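PDB 6M6U: mRNA nuclease HepT from Shewanella oneidensis MR-1, which cleaves mRNA as the growth-inhibiting toxin of a type VII toxin-antitoxin system and is neutralised mostly through tri-AMPylation by its cognate antitoxin MntA. Local coordinates for residues B[112-115]-B[116-120]; B[26-29]-B[30-33]. All blocks are in the same frame, centred on the assembly; numbering follows the deposited sequence.

Interaction 1 (B[112-115]-B[116-120])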
loop_
_atom_site.group_PDB
_atom_site.type_symbol
_atom_site.label_atom_id
_atom_site.label_comp_id
_atom_site.label_asym_id
_atom_site.label_seq_id
_atom_site.Cartn_x
_atom_site.Cartn_y
_atom_site.Cartn_z
ATOM N N VAL B 112 49.002 -30.808 3.278
ATOM C CA VAL B 112 48.002 -31.869 3.390
ATOM C C VAL B 112 48.651 -33.157 3.876
ATOM O O VAL B 112 48.122 -33.838 4.763
ATOM C CB VAL B 112 47.277 -32.074 2.046
ATOM C CG1 VAL B 112 46.329 -33.265 2.129
ATOM C CG2 VAL B 112 46.513 -30.814 1.649
ATOM N N VAL B 113 49.812 -33.507 3.312
ATOM C CA VAL B 113 50.522 -34.702 3.760
ATOM C C VAL B 113 50.967 -34.546 5.210
ATOM O O VAL B 113 50.827 -35.472 6.020
ATOM C CB VAL B 113 51.708 -35.006 2.825
ATOM C CG1 VAL B 113 52.781 -35.808 3.553
ATOM C CG2 VAL B 113 51.229 -35.761 1.594
ATOM N N HIS B 114 51.498 -33.372 5.564
ATOM C CA HIS B 114 51.892 -33.135 6.950
ATOM C C HIS B 114 50.693 -33.239 7.885
ATOM O O HIS B 114 50.822 -33.717 9.019
ATOM C CB HIS B 114 52.567 -31.769 7.082
ATOM C CG HIS B 114 53.282 -31.570 8.385
ATOM N ND1 HIS B 114 52.893 -30.627 9.313
ATOM C CD2 HIS B 114 54.364 -32.192 8.913
ATOM C CE1 HIS B 114 53.703 -30.678 10.356
ATOM N NE2 HIS B 114 54.604 -31.619 10.138
ATOM N N VAL B 115 49.516 -32.807 7.424
ATOM C CA VAL B 115 48.307 -32.953 8.230
ATOM C C VAL B 115 47.906 -34.420 8.331
ATOM O O VAL B 115 47.573 -34.910 9.416
ATOM C CB VAL B 115 47.171 -32.085 7.653
ATOM C CG1 VAL B 115 45.835 -32.467 8.274
ATOM C CG2 VAL B 115 47.460 -30.609 7.891
ATOM N N VAL B 116 47.941 -35.146 7.209
ATOM C CA VAL B 116 47.587 -36.565 7.224
ATOM C C VAL B 116 48.489 -37.345 8.172
ATOM O O VAL B 116 48.040 -38.282 8.845
ATOM C CB VAL B 116 47.643 -37.141 5.793
ATOM C CG1 VAL B 116 47.510 -38.662 5.812
ATOM C CG2 VAL B 116 46.554 -36.525 4.931
ATOM N N GLN B 117 49.763 -36.966 8.258
ATOM C CA GLN B 117 50.717 -37.683 9.093
ATOM C C GLN B 117 50.685 -37.256 10.555
ATOM O O GLN B 117 50.878 -38.098 11.438
ATOM C CB GLN B 117 52.138 -37.494 8.553
ATOM C CG GLN B 117 52.361 -38.033 7.151
ATOM C CD GLN B 117 53.778 -37.795 6.657
ATOM O OE1 GLN B 117 54.267 -36.662 6.652
ATOM N NE2 GLN B 117 54.446 -38.864 6.238
ATOM N N HIS B 118 50.442 -35.975 10.839
ATOM C CA HIS B 118 50.693 -35.443 12.170
ATOM C C HIS B 118 49.532 -34.707 12.821
ATOM O O HIS B 118 49.626 -34.401 14.016
ATOM C CB HIS B 118 51.903 -34.494 12.142
ATOM C CG HIS B 118 53.181 -35.161 11.744
ATOM N ND1 HIS B 118 54.000 -34.670 10.750
ATOM C CD2 HIS B 118 53.783 -36.282 12.207
ATOM C CE1 HIS B 118 55.050 -35.461 10.616
ATOM N NE2 HIS B 118 54.943 -36.446 11.489
ATOM N N HIS B 119 48.451 -34.407 12.101
ATOM C CA HIS B 119 47.404 -33.567 12.663
ATOM C C HIS B 119 46.027 -34.210 12.692
ATOM O O HIS B 119 45.091 -33.594 13.215
ATOM C CB HIS B 119 47.343 -32.231 11.914
ATOM C CG HIS B 119 48.487 -31.321 12.235
ATOM N ND1 HIS B 119 48.337 -30.166 12.970
ATOM C CD2 HIS B 119 49.807 -31.414 11.943
ATOM C CE1 HIS B 119 49.512 -29.577 13.107
ATOM N NE2 HIS B 119 50.421 -30.315 12.492
ATOM N N LEU B 120 45.870 -35.433 12.182
ATOM C CA LEU B 120 44.612 -36.143 12.382
ATOM C C LEU B 120 44.317 -36.357 13.860
ATOM O O LEU B 120 43.157 -36.591 14.223
ATOM C CB LEU B 120 44.633 -37.482 11.644
ATOM C CG LEU B 120 44.725 -37.380 10.120
ATOM C CD1 LEU B 120 44.619 -38.749 9.460
ATOM C CD2 LEU B 120 43.655 -36.434 9.585
#

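Interaction 2 (B[26-29]-B[30-33])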
loop_
_atom_site.group_PDB
_atom_site.type_symbol
_atom_site.label_atom_id
_atom_site.label_comp_id
_atom_site.label_asym_id
_atom_site.label_seq_id
_atom_site.Cartn_x
_atom_site.Cartn_y
_atom_site.Cartn_z
ATOM N N GLY B 26 51.673 -43.597 1.361
ATOM C CA GLY B 26 52.007 -42.258 0.920
ATOM C C GLY B 26 52.719 -42.188 -0.412
ATOM O O GLY B 26 52.834 -41.089 -0.972
ATOM N N SER B 27 53.182 -43.321 -0.949
ATOM C CA SER B 27 54.031 -43.293 -2.139
ATOM C C SER B 27 53.302 -42.748 -3.360
ATOM O O SER B 27 53.942 -42.201 -4.266
ATOM C CB SER B 27 54.565 -44.695 -2.436
ATOM O OG SER B 27 53.515 -45.649 -2.421
ATOM N N GLN B 28 51.979 -42.883 -3.412
ATOM C CA GLN B 28 51.213 -42.490 -4.587
ATOM C C GLN B 28 50.397 -41.219 -4.392
ATOM O O GLN B 28 49.716 -40.794 -5.332
ATOM C CB GLN B 28 50.279 -43.631 -5.011
ATOM C CG GLN B 28 50.995 -44.846 -5.583
ATOM C CD GLN B 28 51.841 -44.509 -6.799
ATOM O OE1 GLN B 28 53.064 -44.663 -6.781
ATOM N NE2 GLN B 28 51.193 -44.050 -7.864
ATOM N N PHE B 29 50.453 -40.591 -3.216
ATOM C CA PHE B 29 49.503 -39.523 -2.916
ATOM C C PHE B 29 49.770 -38.275 -3.748
ATOM O O PHE B 29 48.854 -37.726 -4.371
ATOM C CB PHE B 29 49.531 -39.172 -1.433
ATOM C CG PHE B 29 48.642 -38.017 -1.085
ATOM C CD1 PHE B 29 47.275 -38.197 -0.957
ATOM C CD2 PHE B 29 49.165 -36.744 -0.927
ATOM C CE1 PHE B 29 46.447 -37.130 -0.654
ATOM C CE2 PHE B 29 48.342 -35.671 -0.622
ATOM C CZ PHE B 29 46.982 -35.864 -0.486
ATOM N N LYS B 30 51.013 -37.791 -3.748
ATOM C CA LYS B 30 51.319 -36.556 -4.460
ATOM C C LYS B 30 51.186 -36.697 -5.969
ATOM O O LYS B 30 51.220 -35.682 -6.672
ATOM C CB LYS B 30 52.728 -36.081 -4.103
ATOM C CG LYS B 30 52.852 -35.517 -2.699
ATOM C CD LYS B 30 54.308 -35.362 -2.288
ATOM C CE LYS B 30 55.075 -34.495 -3.274
ATOM N NZ LYS B 30 54.535 -33.109 -3.334
ATOM N N GLN B 31 51.022 -37.916 -6.477
ATOM C CA GLN B 31 50.883 -38.174 -7.904
ATOM C C GLN B 31 49.433 -38.272 -8.360
ATOM O O GLN B 31 49.088 -37.762 -9.431
ATOM C CB GLN B 31 51.614 -39.473 -8.270
ATOM C CG GLN B 31 51.183 -40.079 -9.596
ATOM C CD GLN B 31 51.893 -41.385 -9.908
ATOM O OE1 GLN B 31 51.409 -42.469 -9.566
ATOM N NE2 GLN B 31 53.045 -41.282 -10.563
ATOM N N ASP B 32 48.576 -38.913 -7.570
ATOM C CA ASP B 32 47.247 -39.329 -8.009
ATOM C C ASP B 32 46.214 -38.289 -7.580
ATOM O O ASP B 32 45.958 -38.111 -6.384
ATOM C CB ASP B 32 46.925 -40.707 -7.434
ATOM C CG ASP B 32 45.821 -41.421 -8.192
ATOM O OD1 ASP B 32 44.796 -40.787 -8.505
ATOM O OD2 ASP B 32 45.982 -42.625 -8.478
ATOM N N PHE B 33 45.614 -37.611 -8.565
ATOM C CA PHE B 33 44.557 -36.645 -8.273
ATOM C C PHE B 33 43.401 -37.295 -7.521
ATOM O O PHE B 33 42.784 -36.665 -6.654
ATOM C CB PHE B 33 44.049 -36.007 -9.569
ATOM C CG PHE B 33 44.996 -35.010 -10.175
ATOM C CD1 PHE B 33 45.875 -34.293 -9.381
ATOM C CD2 PHE B 33 45.009 -34.792 -11.545
ATOM C CE1 PHE B 33 46.745 -33.373 -9.942
ATOM C CE2 PHE B 33 45.878 -33.875 -12.112
ATOM C CZ PHE B 33 46.748 -33.166 -11.309
#

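Interaction 1 (B[112-115]-B[116-120])
V112 O accepts the N-H of V116 at 2.8 Å, and the same i to i+4 pattern runs on through V113 with Q117, H114 with H118 and V115 with H119, so residues 112-118 form the last turns of helix 109-118, with H119 and L120 leading out of it. Helical geometry ends at H119, and V115 O, bonded to H119 N, also receives a weak bond from L120 N at 3.3 Å.

The helix is amphipathic, part of the all-helical HepT-like fold. V112 and V116 follow each other on its buried flank, with CG1 of V112 4.3 Å from CG2 of V116. Compact, apolar valines suit the space between this helix and its neighbours, bringing no polar group to satisfy: V113 and V116 rest on Y23 of helix 3-23, and V115 on M93 and L96 of helix 84-102. At the boundary, V113 runs alongside Q117, whose extended chain places OE1 3.5 Å from V113 CG1.

Toward the helix end three histidines cluster, H114 and H118 exposed and H119 partly covered by M93. The ring of H114, with CG anti to its own backbone nitrogen (chi1 -167°), is met by H118 and H119. H118 CB lies over one face of it, while the H114 CD2 atom comes to the edge of the H118 ring, 3.1 Å from H118 ND1; the two planes stand at 68°. H119 NE2 approaches H114 CE1 to 3.9 Å in an oblique pairing. If more than one of these imidazoles were protonated, their closeness would probably be unfavourable. The other ring nitrogen of H119, ND1, is hydrogen-bonded to D122 OD2 in the following helix 120-131.

Interaction 2 (B[26-29]-B[30-33])
Q28 turns its chain back at chi2 (-58°), while Q31, with CG anti to the backbone nitrogen (chi1 161°), stays extended, and the two side chains run alongside each other on an alpha-turn, a single helix-like turn. The turn belongs to the loop joining helix 3-23 to helix 33-60. The modelled gap of 2.3 Å between Q28 NE2 and Q31 OE1 is too short to be trusted, so the details of this amide pair are doubtful. Long, flexible glutamines are at home on such an exposed surface.

The turn itself is held by the backbone. Q28 O accepts D32 N at 3.1 Å, and a weaker bond comes to the same oxygen from Q31 N at 3.4 Å. F29 O receives a weak bond from D32 N and a further hydrogen bond from Q36 NE2.

Opposite chemistry appears at F29. Its ring, apolar and buried, packs against V112 and V113 of helix 109-118 and V39 of helix 33-60, and the ring of Y23 meets it with the planes at about 60°. K30 carries its ammonium to a long, weak ion pair with D110.

Aspartate is well suited to the N-cap, where a short carboxylate can reach forward to an amide of the first turn of helix 33-60: D32 OD1 accepts the backbone N-H of T34.

Overall arrangement
Interaction 1 is partly buried, its centre about 11 Å from the centre of the chain, whereas interaction 2 is a surface contact about 21 Å out. The first lies mostly within helix 109-118; the second lies in the loop between helices 3-23 and 33-60 and runs to the first residue of helix 33-60. They meet where F29 packs on the helix, F29 CD2 lying 3.4 Å from V113 CG2 and F29 CZ 3.7 Å from V112 CG1. Regular helical bonds and valine packing dominate in 112-120, with a histidine cluster near the helix end, while in 26-33 turn bonds and solvent-facing polar side chains accompany one phenylalanine buried against apolar neighbours. Y23 touches residues of both contacts.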